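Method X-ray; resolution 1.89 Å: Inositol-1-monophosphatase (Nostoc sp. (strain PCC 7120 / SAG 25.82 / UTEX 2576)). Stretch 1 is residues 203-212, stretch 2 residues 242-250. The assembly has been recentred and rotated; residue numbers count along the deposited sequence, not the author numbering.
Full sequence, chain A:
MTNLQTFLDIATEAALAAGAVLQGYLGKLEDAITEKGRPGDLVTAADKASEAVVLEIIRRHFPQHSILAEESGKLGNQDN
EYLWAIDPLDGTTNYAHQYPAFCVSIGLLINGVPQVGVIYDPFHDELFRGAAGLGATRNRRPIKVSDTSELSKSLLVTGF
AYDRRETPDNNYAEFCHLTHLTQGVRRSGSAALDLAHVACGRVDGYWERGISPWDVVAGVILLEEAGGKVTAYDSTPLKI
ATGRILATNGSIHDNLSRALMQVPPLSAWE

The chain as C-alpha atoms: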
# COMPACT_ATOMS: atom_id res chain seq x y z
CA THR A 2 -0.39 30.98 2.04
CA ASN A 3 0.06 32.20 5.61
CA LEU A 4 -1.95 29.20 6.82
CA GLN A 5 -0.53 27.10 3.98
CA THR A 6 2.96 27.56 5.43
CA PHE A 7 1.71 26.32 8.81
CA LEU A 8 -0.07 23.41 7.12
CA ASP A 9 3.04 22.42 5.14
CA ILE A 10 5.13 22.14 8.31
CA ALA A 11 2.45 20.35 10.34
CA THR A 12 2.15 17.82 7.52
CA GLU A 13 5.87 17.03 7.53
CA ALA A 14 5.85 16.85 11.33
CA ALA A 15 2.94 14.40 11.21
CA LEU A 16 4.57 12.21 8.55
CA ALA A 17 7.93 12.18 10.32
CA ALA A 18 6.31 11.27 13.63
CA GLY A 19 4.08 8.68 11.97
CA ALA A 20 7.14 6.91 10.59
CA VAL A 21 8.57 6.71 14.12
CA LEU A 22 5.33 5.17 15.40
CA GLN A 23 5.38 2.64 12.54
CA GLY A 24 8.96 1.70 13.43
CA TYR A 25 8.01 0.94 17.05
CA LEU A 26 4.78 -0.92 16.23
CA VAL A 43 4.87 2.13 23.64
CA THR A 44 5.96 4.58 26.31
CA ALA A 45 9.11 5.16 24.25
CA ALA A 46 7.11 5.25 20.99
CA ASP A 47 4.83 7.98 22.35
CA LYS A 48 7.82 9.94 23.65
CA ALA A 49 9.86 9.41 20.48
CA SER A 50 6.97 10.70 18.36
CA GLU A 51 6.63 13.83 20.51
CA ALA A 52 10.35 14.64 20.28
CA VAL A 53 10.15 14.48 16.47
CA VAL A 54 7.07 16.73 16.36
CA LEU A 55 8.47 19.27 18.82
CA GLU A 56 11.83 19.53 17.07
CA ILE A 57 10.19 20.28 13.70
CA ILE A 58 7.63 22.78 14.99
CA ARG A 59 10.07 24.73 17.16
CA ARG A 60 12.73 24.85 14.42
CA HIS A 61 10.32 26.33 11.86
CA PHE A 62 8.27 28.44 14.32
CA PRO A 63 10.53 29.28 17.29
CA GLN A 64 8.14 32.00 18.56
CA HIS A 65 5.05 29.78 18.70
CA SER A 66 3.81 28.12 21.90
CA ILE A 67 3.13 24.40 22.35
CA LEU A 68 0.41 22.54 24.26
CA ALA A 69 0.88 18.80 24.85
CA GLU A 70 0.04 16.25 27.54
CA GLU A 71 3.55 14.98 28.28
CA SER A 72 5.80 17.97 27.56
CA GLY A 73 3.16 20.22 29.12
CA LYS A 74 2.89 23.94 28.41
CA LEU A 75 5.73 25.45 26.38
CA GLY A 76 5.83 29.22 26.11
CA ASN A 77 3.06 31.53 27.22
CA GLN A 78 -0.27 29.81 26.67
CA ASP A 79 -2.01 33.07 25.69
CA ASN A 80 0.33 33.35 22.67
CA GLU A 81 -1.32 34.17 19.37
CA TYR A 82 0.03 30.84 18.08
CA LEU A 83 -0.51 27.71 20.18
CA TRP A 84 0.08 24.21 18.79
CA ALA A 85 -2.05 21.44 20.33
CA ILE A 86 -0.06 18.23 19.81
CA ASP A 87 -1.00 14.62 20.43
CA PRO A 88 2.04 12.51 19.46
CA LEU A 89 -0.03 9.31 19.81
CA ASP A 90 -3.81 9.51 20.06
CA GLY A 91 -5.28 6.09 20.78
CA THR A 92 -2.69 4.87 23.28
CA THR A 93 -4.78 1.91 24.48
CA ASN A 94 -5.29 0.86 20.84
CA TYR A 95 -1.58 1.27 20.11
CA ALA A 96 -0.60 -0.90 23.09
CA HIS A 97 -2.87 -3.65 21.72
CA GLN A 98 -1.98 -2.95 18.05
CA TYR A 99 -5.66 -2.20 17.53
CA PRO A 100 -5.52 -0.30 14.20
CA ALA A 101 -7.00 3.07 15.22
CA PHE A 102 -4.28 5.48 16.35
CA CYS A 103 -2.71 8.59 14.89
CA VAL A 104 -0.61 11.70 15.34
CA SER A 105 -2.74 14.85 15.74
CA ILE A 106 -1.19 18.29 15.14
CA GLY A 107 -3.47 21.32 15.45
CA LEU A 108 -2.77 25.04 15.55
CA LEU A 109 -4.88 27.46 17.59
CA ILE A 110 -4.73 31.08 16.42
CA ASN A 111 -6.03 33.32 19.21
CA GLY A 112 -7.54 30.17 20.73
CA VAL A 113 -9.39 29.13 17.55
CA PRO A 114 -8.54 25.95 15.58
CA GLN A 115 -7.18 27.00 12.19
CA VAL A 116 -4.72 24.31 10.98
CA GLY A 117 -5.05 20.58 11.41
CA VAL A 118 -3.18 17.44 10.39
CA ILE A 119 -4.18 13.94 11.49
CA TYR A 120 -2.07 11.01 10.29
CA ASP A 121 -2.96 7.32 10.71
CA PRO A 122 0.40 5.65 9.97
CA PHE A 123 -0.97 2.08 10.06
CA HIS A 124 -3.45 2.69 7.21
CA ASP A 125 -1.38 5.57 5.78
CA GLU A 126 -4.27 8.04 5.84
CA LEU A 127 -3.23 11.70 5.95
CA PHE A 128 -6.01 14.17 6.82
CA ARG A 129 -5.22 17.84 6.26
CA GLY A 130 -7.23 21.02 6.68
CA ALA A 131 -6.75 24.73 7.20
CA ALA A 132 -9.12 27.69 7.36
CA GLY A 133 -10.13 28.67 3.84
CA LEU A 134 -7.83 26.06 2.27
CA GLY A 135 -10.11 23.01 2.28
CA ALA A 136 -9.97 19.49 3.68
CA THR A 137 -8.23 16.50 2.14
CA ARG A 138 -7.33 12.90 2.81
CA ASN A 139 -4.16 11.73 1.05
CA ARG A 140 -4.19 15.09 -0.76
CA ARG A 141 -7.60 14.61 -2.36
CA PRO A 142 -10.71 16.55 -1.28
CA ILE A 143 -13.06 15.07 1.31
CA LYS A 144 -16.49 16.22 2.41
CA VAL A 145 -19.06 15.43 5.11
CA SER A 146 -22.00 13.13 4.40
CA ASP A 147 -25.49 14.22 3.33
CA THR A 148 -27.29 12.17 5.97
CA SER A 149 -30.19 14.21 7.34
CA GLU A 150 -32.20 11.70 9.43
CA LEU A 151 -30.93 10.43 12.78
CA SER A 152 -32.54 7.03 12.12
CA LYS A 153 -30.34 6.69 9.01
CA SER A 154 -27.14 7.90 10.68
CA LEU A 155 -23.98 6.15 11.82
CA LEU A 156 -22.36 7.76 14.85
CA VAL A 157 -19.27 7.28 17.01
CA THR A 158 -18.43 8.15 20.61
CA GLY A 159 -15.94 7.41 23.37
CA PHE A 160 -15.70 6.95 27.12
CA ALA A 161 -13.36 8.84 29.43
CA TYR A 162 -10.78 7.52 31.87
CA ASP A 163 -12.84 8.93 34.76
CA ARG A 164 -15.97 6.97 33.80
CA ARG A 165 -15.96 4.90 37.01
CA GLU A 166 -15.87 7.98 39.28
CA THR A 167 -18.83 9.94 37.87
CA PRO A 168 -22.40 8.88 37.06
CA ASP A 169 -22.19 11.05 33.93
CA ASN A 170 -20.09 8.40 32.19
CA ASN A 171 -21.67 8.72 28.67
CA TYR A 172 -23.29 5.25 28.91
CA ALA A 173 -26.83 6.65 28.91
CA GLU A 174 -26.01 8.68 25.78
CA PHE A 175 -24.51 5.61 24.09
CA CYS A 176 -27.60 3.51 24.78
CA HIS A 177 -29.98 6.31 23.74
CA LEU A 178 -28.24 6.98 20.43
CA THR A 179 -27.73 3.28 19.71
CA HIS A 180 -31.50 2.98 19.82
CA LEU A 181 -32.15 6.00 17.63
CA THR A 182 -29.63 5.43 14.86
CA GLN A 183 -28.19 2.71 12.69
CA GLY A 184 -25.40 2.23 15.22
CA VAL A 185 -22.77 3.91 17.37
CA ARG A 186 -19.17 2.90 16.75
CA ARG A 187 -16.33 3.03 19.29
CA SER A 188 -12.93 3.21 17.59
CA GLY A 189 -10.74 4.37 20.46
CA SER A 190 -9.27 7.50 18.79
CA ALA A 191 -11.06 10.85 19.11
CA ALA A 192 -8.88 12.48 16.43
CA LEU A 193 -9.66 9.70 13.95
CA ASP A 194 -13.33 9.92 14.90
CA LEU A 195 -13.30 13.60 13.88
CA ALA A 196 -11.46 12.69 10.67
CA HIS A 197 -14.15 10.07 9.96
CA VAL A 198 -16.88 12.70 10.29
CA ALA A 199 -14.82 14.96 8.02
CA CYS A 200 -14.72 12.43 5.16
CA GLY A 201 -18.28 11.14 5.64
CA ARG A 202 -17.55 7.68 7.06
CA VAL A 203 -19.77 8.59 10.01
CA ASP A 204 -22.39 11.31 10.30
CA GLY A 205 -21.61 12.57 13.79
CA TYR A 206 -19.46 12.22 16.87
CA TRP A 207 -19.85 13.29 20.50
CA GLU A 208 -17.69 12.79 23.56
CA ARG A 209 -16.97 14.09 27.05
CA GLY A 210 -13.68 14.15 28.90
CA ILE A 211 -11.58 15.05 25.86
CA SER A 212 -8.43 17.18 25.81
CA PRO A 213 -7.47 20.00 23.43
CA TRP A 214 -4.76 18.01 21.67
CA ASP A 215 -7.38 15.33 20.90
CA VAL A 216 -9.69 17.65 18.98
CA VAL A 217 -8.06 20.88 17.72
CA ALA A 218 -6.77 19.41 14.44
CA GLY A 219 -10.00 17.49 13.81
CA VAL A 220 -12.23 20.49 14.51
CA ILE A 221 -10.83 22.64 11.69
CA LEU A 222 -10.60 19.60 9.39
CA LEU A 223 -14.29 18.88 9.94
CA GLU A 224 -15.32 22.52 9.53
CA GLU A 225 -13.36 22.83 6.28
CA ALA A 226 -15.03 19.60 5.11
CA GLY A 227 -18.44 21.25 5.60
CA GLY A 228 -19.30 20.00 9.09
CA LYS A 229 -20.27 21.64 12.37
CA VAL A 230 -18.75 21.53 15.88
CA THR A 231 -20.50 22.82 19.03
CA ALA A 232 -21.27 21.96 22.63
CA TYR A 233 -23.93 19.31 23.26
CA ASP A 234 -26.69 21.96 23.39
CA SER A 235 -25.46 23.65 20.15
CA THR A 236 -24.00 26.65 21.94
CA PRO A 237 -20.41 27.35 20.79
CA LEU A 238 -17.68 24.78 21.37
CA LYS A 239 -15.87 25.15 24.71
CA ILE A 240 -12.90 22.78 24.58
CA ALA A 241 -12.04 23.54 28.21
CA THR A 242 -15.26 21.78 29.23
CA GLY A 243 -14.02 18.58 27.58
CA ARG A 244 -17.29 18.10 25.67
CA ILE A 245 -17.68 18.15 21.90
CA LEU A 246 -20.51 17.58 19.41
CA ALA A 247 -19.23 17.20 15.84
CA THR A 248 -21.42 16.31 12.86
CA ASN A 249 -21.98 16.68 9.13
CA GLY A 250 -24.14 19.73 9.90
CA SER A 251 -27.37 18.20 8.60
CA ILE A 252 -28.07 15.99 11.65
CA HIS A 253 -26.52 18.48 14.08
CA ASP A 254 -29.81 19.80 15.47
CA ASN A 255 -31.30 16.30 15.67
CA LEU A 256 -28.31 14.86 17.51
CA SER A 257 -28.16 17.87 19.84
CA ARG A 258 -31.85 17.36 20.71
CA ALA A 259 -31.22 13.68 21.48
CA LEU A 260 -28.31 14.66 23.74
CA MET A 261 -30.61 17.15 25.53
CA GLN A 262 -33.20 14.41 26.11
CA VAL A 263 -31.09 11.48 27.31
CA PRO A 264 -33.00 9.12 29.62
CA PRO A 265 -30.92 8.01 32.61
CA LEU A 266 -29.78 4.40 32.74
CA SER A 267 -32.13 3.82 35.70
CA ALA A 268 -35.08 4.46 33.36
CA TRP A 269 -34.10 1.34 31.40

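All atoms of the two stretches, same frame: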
# COMPACT_ATOMS: atom_id res chain seq x y z
N VAL A 203 -18.70 8.52 9.04
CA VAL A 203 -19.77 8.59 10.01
C VAL A 203 -20.44 9.95 9.85
O VAL A 203 -19.90 10.86 9.22
CB VAL A 203 -19.29 8.39 11.47
CG1 VAL A 203 -18.76 6.99 11.66
CG2 VAL A 203 -18.22 9.40 11.81
N ASP A 204 -21.63 10.08 10.43
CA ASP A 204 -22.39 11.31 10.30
C ASP A 204 -22.23 12.24 11.49
O ASP A 204 -22.56 13.42 11.37
CB ASP A 204 -23.87 10.98 10.09
CG ASP A 204 -24.08 10.03 8.93
OD1 ASP A 204 -23.65 10.35 7.80
OD2 ASP A 204 -24.65 8.95 9.15
N GLY A 205 -21.71 11.75 12.60
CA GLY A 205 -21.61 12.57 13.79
C GLY A 205 -20.84 11.86 14.88
O GLY A 205 -20.72 10.63 14.89
N TYR A 206 -20.34 12.67 15.80
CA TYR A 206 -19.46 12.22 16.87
C TYR A 206 -19.72 13.12 18.08
O TYR A 206 -19.93 14.32 17.92
CB TYR A 206 -17.99 12.28 16.42
CG TYR A 206 -16.96 12.40 17.53
CD1 TYR A 206 -16.73 11.35 18.41
CD2 TYR A 206 -16.23 13.57 17.70
CE1 TYR A 206 -15.78 11.46 19.42
CE2 TYR A 206 -15.29 13.69 18.71
CZ TYR A 206 -15.07 12.64 19.56
OH TYR A 206 -14.15 12.77 20.57
N TRP A 207 -19.77 12.52 19.27
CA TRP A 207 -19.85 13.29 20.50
C TRP A 207 -19.02 12.60 21.56
O TRP A 207 -18.85 11.38 21.53
CB TRP A 207 -21.30 13.48 20.98
CG TRP A 207 -21.82 12.33 21.78
CD1 TRP A 207 -21.86 12.22 23.15
CD2 TRP A 207 -22.37 11.11 21.27
NE1 TRP A 207 -22.41 11.02 23.51
CE2 TRP A 207 -22.73 10.32 22.38
CE3 TRP A 207 -22.61 10.62 19.98
CZ2 TRP A 207 -23.30 9.05 22.24
CZ3 TRP A 207 -23.17 9.36 19.84
CH2 TRP A 207 -23.52 8.59 20.97
N GLU A 208 -18.48 13.38 22.50
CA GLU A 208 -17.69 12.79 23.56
C GLU A 208 -17.50 13.80 24.68
O GLU A 208 -17.50 15.01 24.44
CB GLU A 208 -16.32 12.31 23.03
CG GLU A 208 -15.57 11.46 24.04
CD GLU A 208 -14.43 10.65 23.44
OE1 GLU A 208 -14.06 10.88 22.26
OE2 GLU A 208 -13.90 9.79 24.17
N ARG A 209 -17.36 13.29 25.90
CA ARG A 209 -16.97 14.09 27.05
C ARG A 209 -15.61 13.63 27.55
O ARG A 209 -15.13 12.54 27.22
CB ARG A 209 -18.00 14.00 28.18
CG ARG A 209 -18.11 12.62 28.81
CD ARG A 209 -18.84 12.66 30.15
NE ARG A 209 -18.08 13.35 31.18
CZ ARG A 209 -17.12 12.79 31.92
NH1 ARG A 209 -16.81 11.51 31.74
NH2 ARG A 209 -16.49 13.50 32.83
N GLY A 210 -14.97 14.49 28.34
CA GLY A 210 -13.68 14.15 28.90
C GLY A 210 -12.54 14.19 27.91
O GLY A 210 -11.53 13.50 28.11
N ILE A 211 -12.66 14.97 26.83
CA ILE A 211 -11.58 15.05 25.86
C ILE A 211 -10.67 16.22 26.20
O ILE A 211 -11.03 17.14 26.95
CB ILE A 211 -12.09 15.15 24.40
CG1 ILE A 211 -13.13 16.26 24.23
CG2 ILE A 211 -12.70 13.82 23.98
CD1 ILE A 211 -12.55 17.64 23.96
N SER A 212 -9.48 16.19 25.62
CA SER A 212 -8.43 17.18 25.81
C SER A 212 -8.21 17.97 24.54
O SER A 212 -8.55 17.51 23.44
CB SER A 212 -7.13 16.49 26.23
OG SER A 212 -7.29 15.81 27.46
N THR A 242 -14.28 22.63 28.56
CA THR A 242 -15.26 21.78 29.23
C THR A 242 -15.07 20.30 28.94
O THR A 242 -15.66 19.47 29.63
CB THR A 242 -16.68 22.18 28.82
OG1 THR A 242 -16.88 21.89 27.43
CG2 THR A 242 -16.92 23.66 29.08
N GLY A 243 -14.25 19.96 27.94
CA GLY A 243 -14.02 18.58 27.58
C GLY A 243 -15.14 17.91 26.82
O GLY A 243 -15.07 16.70 26.59
N ARG A 244 -16.16 18.66 26.39
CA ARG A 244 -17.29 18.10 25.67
C ARG A 244 -17.32 18.65 24.25
O ARG A 244 -17.01 19.82 24.03
CB ARG A 244 -18.63 18.40 26.36
CG ARG A 244 -18.66 17.93 27.80
CD ARG A 244 -19.96 18.28 28.51
NE ARG A 244 -20.15 17.37 29.64
CZ ARG A 244 -21.11 16.46 29.74
NH1 ARG A 244 -22.02 16.35 28.78
NH2 ARG A 244 -21.17 15.68 30.81
N ILE A 245 -17.68 17.78 23.31
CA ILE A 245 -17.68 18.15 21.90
C ILE A 245 -18.83 17.43 21.20
O ILE A 245 -19.12 16.26 21.49
CB ILE A 245 -16.32 17.83 21.24
CG1 ILE A 245 -16.35 18.23 19.76
CG2 ILE A 245 -15.99 16.35 21.41
CD1 ILE A 245 -14.98 18.26 19.09
N LEU A 246 -19.51 18.15 20.31
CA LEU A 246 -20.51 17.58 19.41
C LEU A 246 -20.10 17.96 17.99
O LEU A 246 -20.03 19.15 17.67
CB LEU A 246 -21.91 18.11 19.72
CG LEU A 246 -23.00 17.80 18.69
CD1 LEU A 246 -23.18 16.29 18.57
CD2 LEU A 246 -24.32 18.47 19.09
N ALA A 247 -19.84 16.97 17.15
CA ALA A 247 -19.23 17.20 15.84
C ALA A 247 -19.94 16.36 14.79
O ALA A 247 -19.92 15.13 14.87
CB ALA A 247 -17.74 16.87 15.88
N THR A 248 -20.57 17.02 13.81
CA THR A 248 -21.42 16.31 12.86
C THR A 248 -21.22 16.85 11.45
O THR A 248 -20.50 17.83 11.23
CB THR A 248 -22.91 16.43 13.22
OG1 THR A 248 -23.36 17.76 12.91
CG2 THR A 248 -23.15 16.14 14.71
N ASN A 249 -21.92 16.21 10.50
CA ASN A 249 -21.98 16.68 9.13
C ASN A 249 -22.77 17.97 8.97
O ASN A 249 -22.81 18.50 7.86
CB ASN A 249 -22.58 15.61 8.21
CG ASN A 249 -24.04 15.27 8.54
OD1 ASN A 249 -24.68 15.92 9.36
ND2 ASN A 249 -24.57 14.24 7.88
N GLY A 250 -23.39 18.49 10.03
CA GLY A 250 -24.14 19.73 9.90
C GLY A 250 -25.62 19.51 9.66
O GLY A 250 -26.44 20.32 10.10
O HOH W 1 -18.09 16.29 31.46
O HOH W 2 -16.04 16.84 29.98

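The apolar centre of the contact gathers around Ile245, whose CG2 lies 3.9 Å from Tyr206 CE2 and 4.0 Å from Ile211 CG1. Ala247, on the same face of the sheet, places its CB 4.1 Å from Tyr206 CD2, at the edge of the ring. Beyond the ring, Tyr206 OH donates a short hydrogen bond to Glu208 OE1 (2.5 Å), joining two side chains of one strand that share this face. On the other face Trp207 CB meets Leu246 CD1 at 4.2 Å, while the indole leads away.

Strands 205-208 and 245-248 run antiparallel, and paired backbone hydrogen bonds hold them in register. Tyr206 N to Ala247 O (2.7 Å) is returned by Ala247 N to Tyr206 O (2.8 Å); Glu208 N to Ile245 O (3.1 Å) is returned by Ile245 N to Glu208 O (3.0 Å). Asn249 N extends the ladder to Asp204 O (3.0 Å).

At the opposite end, Gly243 O accepts a nearly linear hydrogen bond from Ile211 N (3.0 Å); Gly210 N, although 2.8 Å from Gly243 O, is poorly angled and instead donates to a water that also binds Thr242 O. Farther out, Arg209 NE and Arg244 NH2 approach to 3.9 Å despite their like charges, and a second water accepts hydrogen bonds from both NE atoms, bridging the two side chains.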